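Local coordinates for protein tryptophan--tRNA ligase (Pyrococcus horikoshii, PDB 3JXE) that catalyses the ATP-dependent attachment of L-tryptophan to tRNA(Trp), releasing AMP and diphosphate, as a class I aminoacyl-tRNA synthetase, at residues W306-E312 / Y338-I343; D148-I152 / A371-W375; T202-R208 / L231-T236. All coordinates share one frame. Numbering follows the deposited sequence.

Interaction 1. Residues W306-E312 / Y338-I343; sequences WLEIFFE and YLISKI
An apolar helix-helix contact can be finished at one end by one hydrogen bond. Here the axes of 306-311 and 338-343 lie 11.4 Å apart at 14°, with CA atoms closest at Leu-307/Leu-339 (7.2 Å) and Phe-311/Lys-342 (6.2 Å). Trp-306, chi1 m, brings CZ3 within 3.9 Å of Ile-343 CD1 at the ring edge, while its NE1 is hydrogen-bonded to Pro-245 O. Leu-307 meets three residues: CD1 is 3.6 Å from Tyr-338 CE2, CG 4.0 Å from Leu-339 CD1 and CD2 4.0 Å from Lys-342 CD. A pi-type turn spans 307-311. Phe-311, chi1 m, takes Ile-343 CG1 over one face, 3.9 Å from the ring centroid, a CH-pi contact. Glu-312 leaves helical geometry; with chi1 t and chi2 p its OE1 accepts a very short 2.5 Å hydrogen bond from Tyr-338 OH and lies 3.4 Å from Lys-342 CD and 4.1 Å from Lys-342 NZ, beyond a salt bridge. Such near-parallel packing of helix 301-311 on helix 332-367 belongs to the helical region following the Rossmann fold.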
loop_
_atom_site.group_PDB
_atom_site.type_symbol
_atom_site.label_atom_id
_atom_site.label_comp_id
_atom_site.label_asym_id
_atom_site.label_seq_id
_atom_site.Cartn_x
_atom_site.Cartn_y
_atom_site.Cartn_z
ATOM N N TRP B 306 21.947 32.566 2.079
ATOM C CA TRP B 306 21.123 32.294 0.904
ATOM C C TRP B 306 21.878 32.550 -0.395
ATOM O O TRP B 306 21.753 31.783 -1.352
ATOM C CB TRP B 306 19.860 33.156 0.943
ATOM C CG TRP B 306 18.886 32.782 2.024
ATOM C CD1 TRP B 306 19.120 31.988 3.114
ATOM C CD2 TRP B 306 17.527 33.217 2.133
ATOM N NE1 TRP B 306 17.988 31.889 3.882
ATOM C CE2 TRP B 306 16.995 32.635 3.305
ATOM C CE3 TRP B 306 16.704 34.037 1.350
ATOM C CZ2 TRP B 306 15.676 32.850 3.717
ATOM C CZ3 TRP B 306 15.394 34.249 1.759
ATOM C CH2 TRP B 306 14.892 33.653 2.930
ATOM N N LEU B 307 22.655 33.630 -0.417
ATOM C CA LEU B 307 23.472 33.984 -1.574
ATOM C C LEU B 307 24.601 32.981 -1.783
ATOM O O LEU B 307 24.978 32.686 -2.920
ATOM C CB LEU B 307 24.041 35.396 -1.416
ATOM C CG LEU B 307 23.058 36.568 -1.472
ATOM C CD1 LEU B 307 23.603 37.756 -0.696
ATOM C CD2 LEU B 307 22.734 36.954 -2.912
ATOM N N GLU B 308 25.131 32.461 -0.677
ATOM C CA GLU B 308 26.188 31.455 -0.711
ATOM C C GLU B 308 25.681 30.125 -1.266
ATOM O O GLU B 308 26.391 29.447 -2.010
ATOM C CB GLU B 308 26.770 31.248 0.692
ATOM C CG GLU B 308 28.029 30.384 0.737
ATOM C CD GLU B 308 28.353 29.881 2.133
ATOM O OE1 GLU B 308 28.316 30.684 3.090
ATOM O OE2 GLU B 308 28.653 28.676 2.271
ATOM N N ILE B 309 24.450 29.765 -0.915
ATOM C CA ILE B 309 23.940 28.423 -1.206
ATOM C C ILE B 309 23.093 28.297 -2.479
ATOM O O ILE B 309 22.921 27.187 -2.990
ATOM C CB ILE B 309 23.195 27.801 0.014
ATOM C CG1 ILE B 309 21.895 28.556 0.318
ATOM C CG2 ILE B 309 24.124 27.734 1.234
ATOM C CD1 ILE B 309 21.047 27.928 1.407
ATOM N N PHE B 310 22.577 29.412 -2.997
ATOM C CA PHE B 310 21.677 29.344 -4.155
ATOM C C PHE B 310 21.701 30.525 -5.137
ATOM O O PHE B 310 21.583 30.317 -6.346
ATOM C CB PHE B 310 20.236 29.074 -3.692
ATOM C CG PHE B 310 19.313 28.629 -4.795
ATOM C CD1 PHE B 310 19.528 27.422 -5.458
ATOM C CD2 PHE B 310 18.223 29.410 -5.163
ATOM C CE1 PHE B 310 18.677 27.006 -6.478
ATOM C CE2 PHE B 310 17.364 29.002 -6.181
ATOM C CZ PHE B 310 17.593 27.797 -6.839
ATOM N N PHE B 311 21.856 31.746 -4.631
ATOM C CA PHE B 311 21.573 32.938 -5.444
ATOM C C PHE B 311 22.736 33.570 -6.221
ATOM O O PHE B 311 22.600 33.830 -7.420
ATOM C CB PHE B 311 20.816 33.986 -4.623
ATOM C CG PHE B 311 19.443 33.539 -4.210
ATOM C CD1 PHE B 311 18.416 33.445 -5.148
ATOM C CD2 PHE B 311 19.179 33.197 -2.889
ATOM C CE1 PHE B 311 17.146 33.023 -4.773
ATOM C CE2 PHE B 311 17.910 32.775 -2.504
ATOM C CZ PHE B 311 16.893 32.688 -3.448
ATOM N N GLU B 312 23.861 33.825 -5.555
ATOM C CA GLU B 312 25.012 34.422 -6.239
ATOM C C GLU B 312 25.917 33.365 -6.875
ATOM O O GLU B 312 26.643 32.652 -6.179
ATOM C CB GLU B 312 25.803 35.354 -5.311
ATOM C CG GLU B 312 26.931 36.128 -6.008
ATOM C CD GLU B 312 26.473 36.864 -7.264
ATOM O OE1 GLU B 312 25.618 37.769 -7.161
ATOM O OE2 GLU B 312 26.974 36.540 -8.361
ATOM N N TYR B 338 20.083 44.002 -2.520
ATOM C CA TYR B 338 20.865 43.110 -3.370
ATOM C C TYR B 338 20.341 41.674 -3.318
ATOM O O TYR B 338 20.316 40.984 -4.338
ATOM C CB TYR B 338 22.347 43.180 -2.981
ATOM C CG TYR B 338 23.215 42.077 -3.548
ATOM C CD1 TYR B 338 23.408 41.945 -4.926
ATOM C CD2 TYR B 338 23.857 41.176 -2.701
ATOM C CE1 TYR B 338 24.211 40.932 -5.442
ATOM C CE2 TYR B 338 24.660 40.165 -3.206
ATOM C CZ TYR B 338 24.832 40.048 -4.573
ATOM O OH TYR B 338 25.632 39.044 -5.065
ATOM N N LEU B 339 19.918 41.237 -2.133
ATOM C CA LEU B 339 19.328 39.910 -1.956
ATOM C C LEU B 339 17.983 39.797 -2.669
ATOM O O LEU B 339 17.750 38.840 -3.408
ATOM C CB LEU B 339 19.177 39.573 -0.465
ATOM C CG LEU B 339 18.442 38.287 -0.058
ATOM C CD1 LEU B 339 19.188 37.039 -0.509
ATOM C CD2 LEU B 339 18.216 38.255 1.442
ATOM N N ILE B 340 17.113 40.783 -2.448
ATOM C CA ILE B 340 15.770 40.808 -3.037
ATOM C C ILE B 340 15.814 40.701 -4.559
ATOM O O ILE B 340 15.063 39.925 -5.152
ATOM C CB ILE B 340 14.977 42.069 -2.599
ATOM C CG1 ILE B 340 14.585 41.962 -1.125
ATOM C CG2 ILE B 340 13.726 42.256 -3.452
ATOM C CD1 ILE B 340 14.177 43.273 -0.493
ATOM N N SER B 341 16.707 41.471 -5.175
ATOM C CA SER B 341 16.862 41.497 -6.630
ATOM C C SER B 341 17.219 40.128 -7.209
ATOM O O SER B 341 16.720 39.751 -8.270
ATOM C CB SER B 341 17.905 42.538 -7.043
ATOM O OG SER B 341 19.115 42.366 -6.326
ATOM N N LYS B 342 18.071 39.390 -6.499
ATOM C CA LYS B 342 18.484 38.050 -6.922
ATOM C C LYS B 342 17.389 37.001 -6.711
ATOM O O LYS B 342 17.237 36.085 -7.524
ATOM C CB LYS B 342 19.781 37.630 -6.226
ATOM C CG LYS B 342 20.957 38.559 -6.509
ATOM C CD LYS B 342 22.243 37.792 -6.790
ATOM C CE LYS B 342 22.269 37.221 -8.210
ATOM N NZ LYS B 342 22.170 38.286 -9.256
ATOM N N ILE B 343 16.630 37.139 -5.624
ATOM C CA ILE B 343 15.461 36.292 -5.383
ATOM C C ILE B 343 14.389 36.557 -6.444
ATOM O O ILE B 343 13.758 35.623 -6.943
ATOM C CB ILE B 343 14.869 36.491 -3.961
ATOM C CG1 ILE B 343 15.903 36.136 -2.887
ATOM C CG2 ILE B 343 13.609 35.647 -3.778
ATOM C CD1 ILE B 343 15.454 36.419 -1.460
#

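Interaction 2. Residues D148-I152 / A371-W375; sequences DKTFI and AQEMW
Phe-151 lays its ring against helix 371-375, with Met-374 CB over one face, 4.1 Å from the ring centroid, in a CH-pi contact. Its chi1 is t, which extends the ring from an extended backbone (phi/psi -124/117) towards the helix. The strand 150-152 and the helix approach to 8.5 Å between axes, at 57°, and the nearest CA atoms, those of Phe-151 and Ala-371, are 5.0 Å apart. The small alanine permits this closeness: Phe-151 CD2 stands 3.5 Å from Ala-371 CA and 3.6 Å from Ala-371 CB. One turn on, Trp-375, chi1 m and chi2 111°, offers the face of its five-membered ring to the edge of Phe-151 in an offset edge-to-face pair, centroids 5.4 Å apart and planes at 86°. The indole NE1 is hydrogen-bonded to Lys-365 O, and Trp-375 also packs on Ile-379 of the second subunit. No hydrogen bond joins the two segments. Phe-151 supplies most of the strand's buried area; the CA-to-CB bonds of Thr-150 and Ile-152 point away. A helix thus packs on the face of a sheet at its outermost strand, 150-154, beside 108-112, and this helix, 369-375, follows 332-367.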
loop_
_atom_site.group_PDB
_atom_site.type_symbol
_atom_site.label_atom_id
_atom_site.label_comp_id
_atom_site.label_asym_id
_atom_site.label_seq_id
_atom_site.Cartn_x
_atom_site.Cartn_y
_atom_site.Cartn_z
ATOM N N ASP B 148 12.436 12.525 -21.748
ATOM C CA ASP B 148 12.409 11.113 -22.119
ATOM C C ASP B 148 13.160 10.224 -21.129
ATOM O O ASP B 148 13.060 8.995 -21.183
ATOM C CB ASP B 148 12.963 10.933 -23.535
ATOM C CG ASP B 148 12.058 11.536 -24.599
ATOM O OD1 ASP B 148 10.812 11.457 -24.456
ATOM O OD2 ASP B 148 12.596 12.086 -25.586
ATOM N N LYS B 149 13.906 10.851 -20.225
ATOM C CA LYS B 149 14.628 10.127 -19.184
ATOM C C LYS B 149 14.192 10.550 -17.776
ATOM O O LYS B 149 14.980 10.495 -16.829
ATOM C CB LYS B 149 16.141 10.280 -19.371
ATOM C CG LYS B 149 16.690 9.491 -20.557
ATOM C CD LYS B 149 18.208 9.353 -20.512
ATOM C CE LYS B 149 18.909 10.617 -20.994
ATOM N NZ LYS B 149 20.351 10.369 -21.273
ATOM N N THR B 150 12.929 10.959 -17.649
ATOM C CA THR B 150 12.364 11.359 -16.360
ATOM C C THR B 150 10.920 10.881 -16.219
ATOM O O THR B 150 10.108 11.044 -17.130
ATOM C CB THR B 150 12.446 12.896 -16.136
ATOM O OG1 THR B 150 13.790 13.348 -16.350
ATOM C CG2 THR B 150 12.021 13.269 -14.719
ATOM N N PHE B 151 10.618 10.283 -15.069
ATOM C CA PHE B 151 9.269 9.834 -14.748
ATOM C C PHE B 151 8.800 10.464 -13.441
ATOM O O PHE B 151 9.388 10.241 -12.380
ATOM C CB PHE B 151 9.218 8.302 -14.674
ATOM C CG PHE B 151 7.853 7.738 -14.350
ATOM C CD1 PHE B 151 7.719 6.722 -13.412
ATOM C CD2 PHE B 151 6.710 8.212 -14.987
ATOM C CE1 PHE B 151 6.468 6.184 -13.112
ATOM C CE2 PHE B 151 5.454 7.685 -14.692
ATOM C CZ PHE B 151 5.334 6.668 -13.754
ATOM N N ILE B 152 7.747 11.269 -13.537
ATOM C CA ILE B 152 7.133 11.890 -12.370
ATOM C C ILE B 152 5.794 11.211 -12.111
ATOM O O ILE B 152 4.902 11.229 -12.961
ATOM C CB ILE B 152 6.941 13.417 -12.556
ATOM C CG1 ILE B 152 8.287 14.094 -12.848
ATOM C CG2 ILE B 152 6.288 14.026 -11.318
ATOM C CD1 ILE B 152 8.182 15.540 -13.311
ATOM N N ALA B 371 8.255 7.440 -18.975
ATOM C CA ALA B 371 6.902 7.392 -18.424
ATOM C C ALA B 371 6.039 6.306 -19.069
ATOM O O ALA B 371 5.281 5.620 -18.380
ATOM C CB ALA B 371 6.232 8.756 -18.542
ATOM N N GLN B 372 6.167 6.157 -20.387
ATOM C CA GLN B 372 5.427 5.148 -21.145
ATOM C C GLN B 372 5.900 3.739 -20.797
ATOM O O GLN B 372 5.087 2.823 -20.678
ATOM C CB GLN B 372 5.553 5.395 -22.652
ATOM C CG GLN B 372 4.527 4.651 -23.511
ATOM C CD GLN B 372 3.130 5.247 -23.419
ATOM O OE1 GLN B 372 2.956 6.465 -23.467
ATOM N NE2 GLN B 372 2.126 4.385 -23.296
ATOM N N GLU B 373 7.214 3.580 -20.637
ATOM C CA GLU B 373 7.807 2.302 -20.248
ATOM C C GLU B 373 7.245 1.816 -18.920
ATOM O O GLU B 373 6.839 0.659 -18.796
ATOM C CB GLU B 373 9.329 2.421 -20.138
ATOM C CG GLU B 373 10.075 2.374 -21.461
ATOM C CD GLU B 373 11.583 2.504 -21.286
ATOM O OE1 GLU B 373 12.121 1.996 -20.276
ATOM O OE2 GLU B 373 12.231 3.113 -22.164
ATOM N N MET B 374 7.216 2.716 -17.939
ATOM C CA MET B 374 6.771 2.393 -16.586
ATOM C C MET B 374 5.272 2.138 -16.510
ATOM O O MET B 374 4.829 1.261 -15.772
ATOM C CB MET B 374 7.189 3.490 -15.602
ATOM C CG MET B 374 8.699 3.624 -15.452
ATOM S SD MET B 374 9.446 2.116 -14.804
ATOM C CE MET B 374 10.952 2.017 -15.765
ATOM N N TRP B 375 4.496 2.896 -17.281
ATOM C CA TRP B 375 3.045 2.713 -17.310
ATOM C C TRP B 375 2.612 1.430 -18.015
ATOM O O TRP B 375 1.484 0.964 -17.831
ATOM C CB TRP B 375 2.334 3.939 -17.886
ATOM C CG TRP B 375 2.034 4.967 -16.842
ATOM C CD1 TRP B 375 2.607 6.197 -16.715
ATOM C CD2 TRP B 375 1.104 4.843 -15.757
ATOM N NE1 TRP B 375 2.084 6.853 -15.627
ATOM C CE2 TRP B 375 1.161 6.045 -15.020
ATOM C CE3 TRP B 375 0.226 3.834 -15.339
ATOM C CZ2 TRP B 375 0.374 6.268 -13.887
ATOM C CZ3 TRP B 375 -0.559 4.058 -14.213
ATOM C CH2 TRP B 375 -0.478 5.266 -13.501
#

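Interaction 3. Residues T202-R208 / L231-T236; sequences TFFERKR and LGYYKT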
loop_
_atom_site.group_PDB
_atom_site.type_symbol
_atom_site.label_atom_id
_atom_site.label_comp_id
_atom_site.label_asym_id
_atom_site.label_seq_id
_atom_site.Cartn_x
_atom_site.Cartn_y
_atom_site.Cartn_z
ATOM N N THR B 202 13.723 2.877 -5.184
ATOM C CA THR B 202 15.124 2.465 -5.340
ATOM C C THR B 202 15.237 1.135 -6.091
ATOM O O THR B 202 16.325 0.746 -6.518
ATOM C CB THR B 202 15.867 2.355 -3.987
ATOM O OG1 THR B 202 15.190 1.425 -3.135
ATOM C CG2 THR B 202 15.950 3.708 -3.299
ATOM N N PHE B 203 14.107 0.450 -6.247
ATOM C CA PHE B 203 14.060 -0.822 -6.960
ATOM C C PHE B 203 13.430 -0.670 -8.347
ATOM O O PHE B 203 12.890 -1.634 -8.898
ATOM C CB PHE B 203 13.296 -1.877 -6.146
ATOM C CG PHE B 203 13.646 -1.902 -4.681
ATOM C CD1 PHE B 203 14.968 -2.052 -4.261
ATOM C CD2 PHE B 203 12.647 -1.796 -3.718
ATOM C CE1 PHE B 203 15.289 -2.079 -2.905
ATOM C CE2 PHE B 203 12.956 -1.825 -2.361
ATOM C CZ PHE B 203 14.280 -1.966 -1.954
ATOM N N PHE B 204 13.499 0.538 -8.907
ATOM C CA PHE B 204 12.990 0.788 -10.257
ATOM C C PHE B 204 13.864 0.124 -11.315
ATOM O O PHE B 204 13.370 -0.316 -12.356
ATOM C CB PHE B 204 12.870 2.289 -10.539
ATOM C CG PHE B 204 11.464 2.826 -10.431
ATOM C CD1 PHE B 204 11.172 3.873 -9.562
ATOM C CD2 PHE B 204 10.435 2.294 -11.207
ATOM C CE1 PHE B 204 9.876 4.379 -9.460
ATOM C CE2 PHE B 204 9.137 2.791 -11.111
ATOM C CZ PHE B 204 8.857 3.836 -10.236
ATOM N N GLU B 205 15.165 0.060 -11.039
ATOM C CA GLU B 205 16.126 -0.579 -11.933
ATOM C C GLU B 205 17.107 -1.457 -11.156
ATOM O O GLU B 205 17.260 -1.306 -9.940
ATOM C CB GLU B 205 16.888 0.476 -12.741
ATOM C CG GLU B 205 16.071 1.140 -13.847
ATOM C CD GLU B 205 16.796 2.307 -14.499
ATOM O OE1 GLU B 205 18.031 2.218 -14.693
ATOM O OE2 GLU B 205 16.128 3.314 -14.823
ATOM N N ARG B 206 17.764 -2.373 -11.865
ATOM C CA ARG B 206 18.788 -3.231 -11.269
ATOM C C ARG B 206 20.099 -2.476 -11.052
ATOM O O ARG B 206 20.893 -2.839 -10.183
ATOM C CB ARG B 206 19.019 -4.481 -12.123
ATOM C CG ARG B 206 17.839 -5.448 -12.164
ATOM C CD ARG B 206 17.683 -6.209 -10.855
ATOM N NE ARG B 206 16.407 -6.921 -10.791
ATOM C CZ ARG B 206 16.001 -7.656 -9.758
ATOM N NH1 ARG B 206 14.822 -8.259 -9.802
ATOM N NH2 ARG B 206 16.767 -7.790 -8.681
ATOM N N LYS B 207 20.315 -1.429 -11.848
ATOM C CA LYS B 207 21.433 -0.501 -11.656
ATOM C C LYS B 207 21.284 0.180 -10.298
ATOM O O LYS B 207 20.174 0.257 -9.766
ATOM C CB LYS B 207 21.452 0.542 -12.778
ATOM C CG LYS B 207 21.568 -0.058 -14.181
ATOM C CD LYS B 207 21.063 0.884 -15.272
ATOM C CE LYS B 207 22.109 1.921 -15.663
ATOM N NZ LYS B 207 21.715 2.673 -16.888
ATOM N N ARG B 208 22.386 0.666 -9.729
ATOM C CA ARG B 208 22.323 1.294 -8.403
ATOM C C ARG B 208 21.749 2.716 -8.430
ATOM O O ARG B 208 21.839 3.417 -9.439
ATOM C CB ARG B 208 23.671 1.240 -7.674
ATOM C CG ARG B 208 24.794 2.049 -8.285
ATOM C CD ARG B 208 25.929 2.189 -7.283
ATOM N NE ARG B 208 26.593 0.912 -7.027
ATOM C CZ ARG B 208 26.987 0.492 -5.826
ATOM N NH1 ARG B 208 27.584 -0.686 -5.703
ATOM N NH2 ARG B 208 26.773 1.237 -4.748
ATOM N N LEU B 231 17.146 -8.427 -1.067
ATOM C CA LEU B 231 16.040 -8.253 -2.006
ATOM C C LEU B 231 16.523 -8.293 -3.456
ATOM O O LEU B 231 15.716 -8.245 -4.389
ATOM C CB LEU B 231 15.286 -6.948 -1.725
ATOM C CG LEU B 231 14.609 -6.777 -0.360
ATOM C CD1 LEU B 231 14.206 -5.330 -0.150
ATOM C CD2 LEU B 231 13.415 -7.706 -0.183
ATOM N N GLY B 232 17.841 -8.376 -3.634
ATOM C CA GLY B 232 18.448 -8.528 -4.955
ATOM C C GLY B 232 18.777 -7.225 -5.657
ATOM O O GLY B 232 18.808 -7.171 -6.889
ATOM N N TYR B 233 19.025 -6.178 -4.875
ATOM C CA TYR B 233 19.370 -4.863 -5.411
ATOM C C TYR B 233 20.608 -4.298 -4.722
ATOM O O TYR B 233 21.028 -4.794 -3.674
ATOM C CB TYR B 233 18.195 -3.893 -5.252
ATOM C CG TYR B 233 17.013 -4.199 -6.146
ATOM C CD1 TYR B 233 16.015 -5.086 -5.740
ATOM C CD2 TYR B 233 16.891 -3.597 -7.399
ATOM C CE1 TYR B 233 14.929 -5.371 -6.559
ATOM C CE2 TYR B 233 15.806 -3.876 -8.226
ATOM C CZ TYR B 233 14.830 -4.762 -7.798
ATOM O OH TYR B 233 13.756 -5.042 -8.609
ATOM N N TYR B 234 21.196 -3.267 -5.323
ATOM C CA TYR B 234 22.294 -2.541 -4.694
ATOM C C TYR B 234 21.755 -1.679 -3.559
ATOM O O TYR B 234 20.613 -1.214 -3.618
ATOM C CB TYR B 234 23.002 -1.646 -5.708
ATOM C CG TYR B 234 23.859 -2.376 -6.717
ATOM C CD1 TYR B 234 23.369 -2.678 -7.989
ATOM C CD2 TYR B 234 25.168 -2.752 -6.405
ATOM C CE1 TYR B 234 24.161 -3.345 -8.927
ATOM C CE2 TYR B 234 25.969 -3.417 -7.333
ATOM C CZ TYR B 234 25.459 -3.711 -8.589
ATOM O OH TYR B 234 26.246 -4.369 -9.507
ATOM N N LYS B 235 22.570 -1.466 -2.528
ATOM C CA LYS B 235 22.202 -0.523 -1.477
ATOM C C LYS B 235 22.381 0.904 -1.981
ATOM O O LYS B 235 23.466 1.286 -2.426
ATOM C CB LYS B 235 22.954 -0.779 -0.165
ATOM C CG LYS B 235 24.408 -1.177 -0.302
ATOM C CD LYS B 235 24.911 -1.783 0.997
ATOM C CE LYS B 235 26.364 -2.209 0.873
ATOM N NZ LYS B 235 26.815 -2.986 2.061
ATOM N N THR B 236 21.292 1.669 -1.920
ATOM C CA THR B 236 21.203 2.986 -2.554
ATOM C C THR B 236 22.282 3.978 -2.112
ATOM O O THR B 236 22.673 4.017 -0.943
ATOM C CB THR B 236 19.792 3.618 -2.383
ATOM O OG1 THR B 236 19.686 4.788 -3.202
ATOM C CG2 THR B 236 19.510 3.990 -0.924
#
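Leu-231 starts the second of two irregular loops, its CD1 3.8 Å from Phe-203 CZ. Gly-232 follows at phi/psi 90/27, where a CB would be jammed against the preceding carbonyl oxygen; its own O accepts a weak 2.8 Å hydrogen bond from Arg-206 NH2. Tyr-233 is clamped on both faces. Phe-203 CB makes a CH-pi contact on one, 3.8 Å from the ring centroid, and the Arg-206 guanidinium stacks flat on the other, planes at 5° and centres 4.2 Å apart, an off-centre cation-pi pair. In the Rossmann fold of this class I synthetase, the contact joins the loops that precede two adjacent parallel strands, 209-214 and 237-241. Tyr-234 then presents its ring edge to Arg-206 O, 3.3 Å from Tyr-234 CD1, and its CD2 lies 3.3 Å from Arg-208 NH1; the NE of Arg-208 forms a salt bridge with Asp-67. Beyond Lys-235, whose CA-to-CB bond points away, Thr-236 OG1 comes 3.9 Å from Thr-202 CG2.

The three contacts lie at different distances from the active site. Bound tryptophanyl-5'AMP is about 8 Å from the side chain of Thr-202 in interaction 3, about 9 Å from that of Trp-306 in interaction 1 and about 12 Å from that of Phe-151 in interaction 2. Trp-306 also touches Met-254 of the KMSKS region, linking interaction 1 to a class I signature. Interactions 2 and 3, centres 18 Å apart, touch directly: Met-374 SD is 3.7 Å from Phe-204 CD2. Interaction 1 stands off, its centre 37 Å from that of interaction 3, across the chain's centre, and 34 Å from that of interaction 2, to which helix 332-367 connects it along the chain.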